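Local coordinates for protein telomerase reverse transcriptase (Candida albicans SC5314, PDB 6ZDQ) that probably lengthens telomeres as a reverse transcriptase, copying the template carried by the telomerase RNA to add short DNA repeats to chromosome ends, at residues K582-Q586 with D643-T648; M608-R613 with C668-I672. The contacts are given in a common frame with arbitrary orientation. Residues are numbered along the deposited sequence.

Contact 1: residues K582-Q586 with D643-T648; sequences KTFYQ and DISNYT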
loop_
_atom_site.group_PDB
_atom_site.type_symbol
_atom_site.label_atom_id
_atom_site.label_comp_id
_atom_site.label_asym_id
_atom_site.label_seq_id
_atom_site.Cartn_x
_atom_site.Cartn_y
_atom_site.Cartn_z
ATOM N N LYS A 582 16.895 4.726 9.257
ATOM C CA LYS A 582 18.136 4.644 8.493
ATOM C C LYS A 582 17.877 4.115 7.088
ATOM O O LYS A 582 18.282 4.730 6.095
ATOM C CB LYS A 582 19.141 3.758 9.230
ATOM C CG LYS A 582 20.479 3.609 8.537
ATOM C CD LYS A 582 21.401 2.723 9.356
ATOM C CE LYS A 582 22.761 2.579 8.702
ATOM N NZ LYS A 582 23.680 1.763 9.541
ATOM N N THR A 583 17.193 2.973 6.984
ATOM C CA THR A 583 16.873 2.413 5.677
ATOM C C THR A 583 15.878 3.269 4.904
ATOM O O THR A 583 15.777 3.125 3.683
ATOM C CB THR A 583 16.324 0.992 5.824
ATOM O OG1 THR A 583 15.132 1.016 6.618
ATOM C CG2 THR A 583 17.353 0.089 6.491
ATOM N N PHE A 584 15.135 4.146 5.584
ATOM C CA PHE A 584 14.222 5.045 4.885
ATOM C C PHE A 584 14.962 6.246 4.311
ATOM O O PHE A 584 14.718 6.638 3.165
ATOM C CB PHE A 584 13.105 5.500 5.828
ATOM C CG PHE A 584 12.153 6.487 5.213
ATOM C CD1 PHE A 584 11.095 6.052 4.432
ATOM C CD2 PHE A 584 12.310 7.847 5.424
ATOM C CE1 PHE A 584 10.215 6.957 3.867
ATOM C CE2 PHE A 584 11.434 8.756 4.862
ATOM C CZ PHE A 584 10.385 8.310 4.082
ATOM N N TYR A 585 15.854 6.849 5.100
ATOM C CA TYR A 585 16.634 7.983 4.617
ATOM C C TYR A 585 17.512 7.579 3.439
ATOM O O TYR A 585 17.509 8.238 2.392
ATOM C CB TYR A 585 17.479 8.553 5.756
ATOM C CG TYR A 585 18.316 9.747 5.362
ATOM C CD1 TYR A 585 17.795 11.033 5.422
ATOM C CD2 TYR A 585 19.630 9.590 4.937
ATOM C CE1 TYR A 585 18.558 12.129 5.064
ATOM C CE2 TYR A 585 20.400 10.678 4.578
ATOM C CZ TYR A 585 19.860 11.945 4.643
ATOM O OH TYR A 585 20.626 13.032 4.286
ATOM N N GLN A 586 18.277 6.496 3.594
ATOM C CA GLN A 586 19.162 6.039 2.530
ATOM C C GLN A 586 18.401 5.596 1.287
ATOM O O GLN A 586 18.971 5.603 0.191
ATOM C CB GLN A 586 20.048 4.901 3.040
ATOM C CG GLN A 586 20.988 5.314 4.163
ATOM C CD GLN A 586 21.902 4.190 4.610
ATOM O OE1 GLN A 586 21.790 3.057 4.141
ATOM N NE2 GLN A 586 22.818 4.499 5.520
ATOM N N ASP A 643 26.180 7.416 10.200
ATOM C CA ASP A 643 25.955 6.592 9.016
ATOM C C ASP A 643 25.199 7.362 7.939
ATOM O O ASP A 643 25.576 7.335 6.761
ATOM C CB ASP A 643 25.200 5.319 9.396
ATOM C CG ASP A 643 26.007 4.408 10.301
ATOM O OD1 ASP A 643 27.250 4.394 10.181
ATOM O OD2 ASP A 643 25.395 3.705 11.134
ATOM N N ILE A 644 24.126 8.057 8.323
ATOM C CA ILE A 644 23.324 8.760 7.325
ATOM C C ILE A 644 24.040 10.010 6.829
ATOM O O ILE A 644 23.912 10.380 5.656
ATOM C CB ILE A 644 21.926 9.088 7.883
ATOM C CG1 ILE A 644 22.029 9.934 9.154
ATOM C CG2 ILE A 644 21.146 7.809 8.153
ATOM C CD1 ILE A 644 20.685 10.314 9.743
ATOM N N SER A 645 24.806 10.681 7.695
ATOM C CA SER A 645 25.536 11.862 7.249
ATOM C C SER A 645 26.712 11.487 6.356
ATOM O O SER A 645 27.040 12.230 5.424
ATOM C CB SER A 645 26.008 12.680 8.452
ATOM O OG SER A 645 26.783 11.891 9.336
ATOM N N ASN A 646 27.352 10.343 6.617
ATOM C CA ASN A 646 28.395 9.856 5.719
ATOM C C ASN A 646 27.808 9.420 4.383
ATOM O O ASN A 646 28.371 9.720 3.324
ATOM C CB ASN A 646 29.159 8.703 6.371
ATOM C CG ASN A 646 30.231 8.125 5.462
ATOM O OD1 ASN A 646 31.348 8.638 5.397
ATOM N ND2 ASN A 646 29.895 7.049 4.757
ATOM N N TYR A 647 26.684 8.699 4.416
ATOM C CA TYR A 647 26.024 8.277 3.184
ATOM C C TYR A 647 25.670 9.471 2.309
ATOM O O TYR A 647 25.773 9.401 1.078
ATOM C CB TYR A 647 24.773 7.462 3.516
ATOM C CG TYR A 647 23.993 6.982 2.311
ATOM C CD1 TYR A 647 24.280 5.762 1.714
ATOM C CD2 TYR A 647 22.963 7.746 1.775
ATOM C CE1 TYR A 647 23.567 5.318 0.615
ATOM C CE2 TYR A 647 22.246 7.311 0.675
ATOM C CZ TYR A 647 22.552 6.097 0.099
ATOM O OH TYR A 647 21.837 5.665 -0.996
ATOM N N THR A 648 25.244 10.575 2.925
ATOM C CA THR A 648 24.879 11.762 2.160
ATOM C C THR A 648 26.075 12.323 1.400
ATOM O O THR A 648 25.949 12.733 0.241
ATOM C CB THR A 648 24.292 12.823 3.093
ATOM O OG1 THR A 648 23.206 12.257 3.836
ATOM C CG2 THR A 648 23.786 14.019 2.302
#

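Contact 2: residues M608-R613 with C668-I672; sequences MGSLLR and CIKQI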
loop_
_atom_site.group_PDB
_atom_site.type_symbol
_atom_site.label_atom_id
_atom_site.label_comp_id
_atom_site.label_asym_id
_atom_site.label_seq_id
_atom_site.Cartn_x
_atom_site.Cartn_y
_atom_site.Cartn_z
ATOM N N MET A 608 17.947 17.997 0.456
ATOM C CA MET A 608 18.366 17.065 1.498
ATOM C C MET A 608 17.803 17.471 2.853
ATOM O O MET A 608 17.448 16.611 3.668
ATOM C CB MET A 608 19.894 16.989 1.542
ATOM C CG MET A 608 20.474 16.113 2.650
ATOM S SD MET A 608 20.690 16.964 4.230
ATOM C CE MET A 608 21.650 18.388 3.725
ATOM N N GLY A 609 17.722 18.778 3.111
ATOM C CA GLY A 609 17.197 19.246 4.384
ATOM C C GLY A 609 15.771 18.796 4.636
ATOM O O GLY A 609 15.398 18.496 5.773
ATOM N N SER A 610 14.953 18.753 3.582
ATOM C CA SER A 610 13.581 18.276 3.722
ATOM C C SER A 610 13.551 16.845 4.246
ATOM O O SER A 610 12.862 16.544 5.229
ATOM C CB SER A 610 12.851 18.375 2.382
ATOM O OG SER A 610 11.576 17.761 2.445
ATOM N N LEU A 611 14.295 15.944 3.599
ATOM C CA LEU A 611 14.358 14.564 4.066
ATOM C C LEU A 611 15.018 14.472 5.436
ATOM O O LEU A 611 14.574 13.702 6.296
ATOM C CB LEU A 611 15.103 13.700 3.051
ATOM C CG LEU A 611 15.160 12.203 3.361
ATOM C CD1 LEU A 611 13.756 11.627 3.465
ATOM C CD2 LEU A 611 15.975 11.458 2.315
ATOM N N LEU A 612 16.086 15.243 5.655
ATOM C CA LEU A 612 16.808 15.169 6.922
ATOM C C LEU A 612 15.960 15.690 8.077
ATOM O O LEU A 612 15.827 15.024 9.109
ATOM C CB LEU A 612 18.125 15.942 6.826
ATOM C CG LEU A 612 19.022 15.906 8.069
ATOM C CD1 LEU A 612 19.390 14.476 8.437
ATOM C CD2 LEU A 612 20.271 16.748 7.855
ATOM N N ARG A 613 15.377 16.882 7.924
ATOM C CA ARG A 613 14.581 17.448 9.009
ATOM C C ARG A 613 13.365 16.584 9.316
ATOM O O ARG A 613 13.007 16.401 10.483
ATOM C CB ARG A 613 14.156 18.878 8.675
ATOM C CG ARG A 613 15.177 19.929 9.085
ATOM C CD ARG A 613 14.690 21.333 8.782
ATOM N NE ARG A 613 14.607 21.581 7.346
ATOM C CZ ARG A 613 15.513 22.263 6.654
ATOM N NH1 ARG A 613 16.571 22.774 7.268
ATOM N NH2 ARG A 613 15.361 22.438 5.348
ATOM N N CYS A 668 25.767 22.082 6.205
ATOM C CA CYS A 668 24.313 22.150 6.303
ATOM C C CYS A 668 23.764 21.025 7.173
ATOM O O CYS A 668 22.813 21.233 7.937
ATOM C CB CYS A 668 23.693 22.103 4.907
ATOM S SG CYS A 668 21.888 22.010 4.890
ATOM N N ILE A 669 24.341 19.826 7.061
ATOM C CA ILE A 669 23.883 18.693 7.865
ATOM C C ILE A 669 24.074 18.978 9.349
ATOM O O ILE A 669 23.177 18.741 10.166
ATOM C CB ILE A 669 24.615 17.406 7.443
ATOM C CG1 ILE A 669 24.311 17.074 5.980
ATOM C CG2 ILE A 669 24.226 16.251 8.355
ATOM C CD1 ILE A 669 25.014 15.831 5.479
ATOM N N LYS A 670 25.253 19.482 9.720
ATOM C CA LYS A 670 25.544 19.750 11.125
ATOM C C LYS A 670 24.591 20.791 11.701
ATOM O O LYS A 670 24.084 20.635 12.818
ATOM C CB LYS A 670 26.995 20.203 11.281
ATOM C CG LYS A 670 28.010 19.213 10.737
ATOM C CD LYS A 670 29.421 19.584 11.157
ATOM C CE LYS A 670 29.852 20.924 10.583
ATOM N NZ LYS A 670 31.236 21.281 11.002
ATOM N N GLN A 671 24.342 21.868 10.952
ATOM C CA GLN A 671 23.456 22.920 11.439
ATOM C C GLN A 671 22.047 22.393 11.674
ATOM O O GLN A 671 21.388 22.773 12.648
ATOM C CB GLN A 671 23.441 24.089 10.454
ATOM C CG GLN A 671 24.767 24.828 10.363
ATOM C CD GLN A 671 24.769 25.894 9.290
ATOM O OE1 GLN A 671 23.775 26.091 8.590
ATOM N NE2 GLN A 671 25.891 26.592 9.153
ATOM N N ILE A 672 21.564 21.518 10.789
ATOM C CA ILE A 672 20.247 20.916 10.980
ATOM C C ILE A 672 20.238 20.037 12.226
ATOM O O ILE A 672 19.317 20.104 13.050
ATOM C CB ILE A 672 19.830 20.125 9.727
ATOM C CG1 ILE A 672 19.592 21.076 8.554
ATOM C CG2 ILE A 672 18.590 19.293 10.012
ATOM C CD1 ILE A 672 19.211 20.380 7.268
#

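Contact 1: residues K582-Q586 with D643-T648
Helices 574-588 and 634-656, part of a helical bundle consistent with the thumb-like C-terminal extension of telomerase, run side by side here, their short segments almost parallel at 13° with axes 10.3 Å apart. At the start of the first segment, Lys582 sits level with Ile644, their CA atoms 6.7 Å from each other. The lysine side chain is fully extended, all four chi angles t, and this reach carries it across the gap: Lys582 NZ forms a salt bridge with Asp643 OD2 at 3.0 Å. The same carboxylate oxygen also pairs with Lys639 one turn earlier, so a single acid serves two lysines. Tyr585 points directly at the partner helix and combines two roles. Its ring lies against Ile644, with Tyr585 CD2 3.8 Å from Ile644 CB, while its hydroxyl donates a hydrogen bond to Thr648 OG1 at 2.7 Å. Thr648 OG1 in turn donates to Ile644 O, also at 2.7 Å, so Tyr585 OH, Thr648 OG1 and Ile644 O form a short chain of hydrogen bonds that ends on the backbone of the preceding turn. Gln586 completes the contact with its aliphatic part: Gln586 CG stands 3.9 Å from the centroid of the Tyr647 ring and only 12° off its normal, a CH-pi contact. The hydroxyl of Tyr647 is hydrogen-bonded to Lys651. The interface is therefore mixed, with a salt bridge at its partly exposed edge and a directional hydrogen bond at its buried side. Because the polar pairs have defined partners, they probably favour this one register of the nearly parallel helices.

Contact 2: residues M608-R613 with C668-I672
Ile672 gives up the most surface in this contact, 93 Å², and its CA-to-CB bond is directed toward the other helix. Leu612 CD2 lies 3.7 Å from Ile672 CG2 and 3.8 Å from Ile672 CD1; the same CD1 is also 3.7 Å from Gly609 CA and 3.6 Å from Arg613 NH1. The glycine leaves the isoleucine methyl room to approach the backbone: a CB at position 609 would lie a tight 3.4 Å from Ile672 CD1 and would clash with the guanidinium of Arg613, which folds back along its own helix. Leu612, one turn after Met608, also faces the partner and settles between Ile669 and Ile672, its CD2 atom lying 4.0 Å from Ile669 CG2. Met608 closes the other end of the patch. Its terminal methyl, Met608 CE, is 3.7 Å from Ile669 CG1 and 3.8 Å from Cys668 SG. No hydrogen bond crosses between the segments, and the union depends on apolar side chains meshing, with the arginine lying over the edge. The axes approach to 10.7 Å and cross at -34°, with the two helices running in broadly the same direction; Arg613 and Ile672 have the closest CA atoms, at 6.9 Å. Helices 602-626 and 662-676 are thus joined through a hydrophobic seam to which other helices add: Met608 also packs on Tyr585 of helix 574-588 and Thr648 of helix 634-656, and Ile669 on Ser645 and Thr648 of the latter.

In the fold
The segments alternate along the chain: 582-586, 608-613, 643-648 and 668-672 lie on four successive helices, so contact 1 joins the first to the third and contact 2 the second to the fourth. Within each contact the helices run roughly parallel, but the two pairs point in opposite directions, as in an up-and-down bundle. The contact centres are 12 Å apart and share one core, where Tyr585 meets Met608 and Leu611, and Thr648 meets Met608 and Ile669. This all-helical bundle is consistent with the C-terminal extension of telomerase, the counterpart of a polymerase thumb. Contact 1 comes within about 6 Å of the bound RNA at its nearest atom, contact 2 about 19 Å.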